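Local coordinates for hypothetical protein (Staphylococcus aureus subsp. aureus, PDB 2ETS) that is of unknown function but belongs to the DUF1798 family of bacterial proteins and folds as a four-helical bundle, at residues A[22-25]-A[26-29]. Sequence-based numbering, arbitrary orientation.
Sequences YEVN and NMQQ
The carbonyl oxygen of Glu23 takes the backbone N-H of Met27 at 2.8 Å (Glu23 O to Met27 N), the shortest of four successive i to i+4 bonds that carry helix 12-37 through this stretch of the four-helical bundle. Asn26 N to Tyr22 O comes just before it, and Gln28 N to Val24 O and Gln29 N to Asn25 O follow. Around the Glu23 oxygen the selenomethionine side chain of Met27 packs closely: its CG lies 3.2 Å from Glu23 O. With CG beside its own N (chi1 -66°), the chain heads back toward the start of the helix over the Glu23 carbonyl and ends with CE 4.1 Å from Glu23 CB. Val24 CG2 lies 4.3 Å from Met27 CE. Met27 and Val24 are both buried and touch through these methyl groups; Met27 also reaches Ile54 of helix 43-63 and Leu89 of helix 76-92, while Val24 meets Leu107 and Val110 of helix 100-120.

On the neighbouring flank the side chains of Glu23 and Asn26 run alongside each other, pointing the same way. With CG of Asn26 anti to its own N (chi1 -153°), the amide is swung toward the Glu23 carboxylate, yet the two planes are turned 70° apart and OE1 of Glu23 stays 3.7 Å from ND2 of Asn26. The carboxylate's stronger partners are on helix 43-63: OE1 is hydrogen-bonded to Tyr50 and OE2 to His53, so both oxygens of this buried acid are satisfied and its rotation is probably fixed from there. That same OE2 lies in plane at the edge of the Tyr22 ring.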
ATOM      1  N   TYR A  22      -5.323  -4.953  -3.844  1.00 50.85           N
ATOM      2  CA  TYR A  22      -6.625  -4.301  -4.064  1.00 50.13           C
ATOM      3  C   TYR A  22      -6.579  -2.856  -3.559  1.00 48.46           C
ATOM      4  O   TYR A  22      -6.978  -1.930  -4.274  1.00 45.38           O
ATOM      5  CB  TYR A  22      -7.778  -5.074  -3.395  1.00 49.38           C
ATOM      6  CG  TYR A  22      -9.060  -4.244  -3.206  1.00 48.33           C
ATOM      7  CD1 TYR A  22     -10.059  -4.147  -4.211  1.00 58.10           C
ATOM      8  CD2 TYR A  22      -9.278  -3.572  -2.027  1.00 53.49           C
ATOM      9  CE1 TYR A  22     -11.227  -3.375  -4.007  1.00 57.05           C
ATOM     10  CE2 TYR A  22     -10.431  -2.826  -1.814  1.00 53.90           C
ATOM     11  CZ  TYR A  22     -11.377  -2.704  -2.793  1.00 61.01           C
ATOM     12  OH  TYR A  22     -12.462  -1.916  -2.464  1.00 60.25           O
ATOM     13  N   GLU A  23      -6.087  -2.670  -2.318  1.00 46.79           N
ATOM     14  CA  GLU A  23      -6.087  -1.338  -1.723  1.00 49.09           C
ATOM     15  C   GLU A  23      -5.195  -0.305  -2.469  1.00 50.25           C
ATOM     16  O   GLU A  23      -5.575   0.860  -2.641  1.00 50.86           O
ATOM     17  CB  GLU A  23      -5.722  -1.434  -0.254  1.00 50.01           C
ATOM     18  CG  GLU A  23      -6.867  -1.968   0.615  1.00 55.91           C
ATOM     19  CD  GLU A  23      -8.064  -1.026   0.694  1.00 55.73           C
ATOM     20  OE1 GLU A  23      -8.047   0.028   0.004  1.00 59.84           O
ATOM     21  OE2 GLU A  23      -9.018  -1.337   1.458  1.00 62.05           O
ATOM     22  N   VAL A  24      -4.024  -0.747  -2.928  1.00 51.37           N
ATOM     23  CA  VAL A  24      -3.130   0.114  -3.704  1.00 54.10           C
ATOM     24  C   VAL A  24      -3.811   0.528  -5.054  1.00 55.08           C
ATOM     25  O   VAL A  24      -3.680   1.671  -5.520  1.00 57.08           O
ATOM     26  CB  VAL A  24      -1.779  -0.588  -3.897  1.00 54.78           C
ATOM     27  CG1 VAL A  24      -0.888   0.158  -4.861  1.00 58.11           C
ATOM     28  CG2 VAL A  24      -1.061  -0.742  -2.532  1.00 57.37           C
ATOM     29  N   ASN A  25      -4.538  -0.388  -5.675  1.00 54.29           N
ATOM     30  CA  ASN A  25      -5.384  -0.024  -6.821  1.00 54.77           C
ATOM     31  C   ASN A  25      -6.462   1.002  -6.499  1.00 52.16           C
ATOM     32  O   ASN A  25      -6.706   1.934  -7.226  1.00 53.61           O
ATOM     33  CB  ASN A  25      -6.031  -1.261  -7.397  1.00 56.75           C
ATOM     34  CG  ASN A  25      -5.047  -2.130  -8.112  1.00 66.91           C
ATOM     35  OD1 ASN A  25      -4.209  -1.634  -8.871  1.00 79.90           O
ATOM     36  ND2 ASN A  25      -5.124  -3.438  -7.875  1.00 77.25           N
ATOM     37  N   ASN A  26      -7.083   0.843  -5.368  1.00 54.61           N
ATOM     38  CA  ASN A  26      -8.036   1.802  -4.904  1.00 54.51           C
ATOM     39  C   ASN A  26      -7.402   3.162  -4.709  1.00 54.32           C
ATOM     40  O   ASN A  26      -8.014   4.173  -4.993  1.00 55.93           O
ATOM     41  CB  ASN A  26      -8.581   1.319  -3.560  1.00 57.09           C
ATOM     42  CG  ASN A  26      -9.933   1.819  -3.295  1.00 50.87           C
ATOM     43  OD1 ASN A  26     -10.786   1.784  -4.168  1.00 67.55           O
ATOM     44  ND2 ASN A  26     -10.169   2.284  -2.072  1.00 69.50           N
HETATM   45  N   MSE A  27      -6.197   3.184  -4.158  1.00 53.25           N
HETATM   46  CA  MSE A  27      -5.455   4.442  -3.984  1.00 54.38           C
HETATM   47  C   MSE A  27      -5.213   5.131  -5.324  1.00 52.74           C
HETATM   48  O   MSE A  27      -5.256   6.343  -5.405  1.00 52.82           O
HETATM   49  CB  MSE A  27      -4.133   4.188  -3.291  1.00 52.70           C
HETATM   50  CG  MSE A  27      -4.312   3.718  -1.873  1.00 56.66           C
HETATM   51 SE   MSE A  27      -2.604   3.260  -1.112  0.70 58.56          SE
HETATM   52  CE  MSE A  27      -3.245   1.870   0.071  1.00 51.19           C
ATOM     53  N   GLN A  28      -4.967   4.365  -6.380  1.00 53.21           N
ATOM     54  CA  GLN A  28      -4.780   4.961  -7.689  1.00 53.51           C
ATOM     55  C   GLN A  28      -6.082   5.646  -8.156  1.00 50.88           C
ATOM     56  O   GLN A  28      -6.057   6.753  -8.689  1.00 51.93           O
ATOM     57  CB  GLN A  28      -4.321   3.923  -8.708  1.00 55.23           C
ATOM     58  CG  GLN A  28      -3.894   4.548 -10.050  1.00 57.95           C
ATOM     59  CD  GLN A  28      -3.248   3.530 -11.003  1.00 60.36           C
ATOM     60  OE1 GLN A  28      -3.149   2.335 -10.697  1.00 69.06           O
ATOM     61  NE2 GLN A  28      -2.821   4.007 -12.173  1.00 62.22           N
ATOM     62  N   GLN A  29      -7.210   5.021  -7.904  1.00 50.17           N
ATOM     63  CA  GLN A  29      -8.493   5.599  -8.320  1.00 53.53           C
ATOM     64  C   GLN A  29      -8.810   6.858  -7.519  1.00 53.04           C
ATOM     65  O   GLN A  29      -9.301   7.816  -8.074  1.00 49.91           O
ATOM     66  CB  GLN A  29      -9.634   4.585  -8.235  1.00 55.96           C
ATOM     67  CG  GLN A  29     -10.292   4.218  -9.596  1.00 69.74           C
ATOM     68  CD  GLN A  29     -10.472   5.429 -10.568  1.00 80.45           C
ATOM     69  OE1 GLN A  29     -11.213   6.386 -10.285  1.00 79.37           O
ATOM     70  NE2 GLN A  29      -9.782   5.374 -11.713  1.00 81.25           N
TER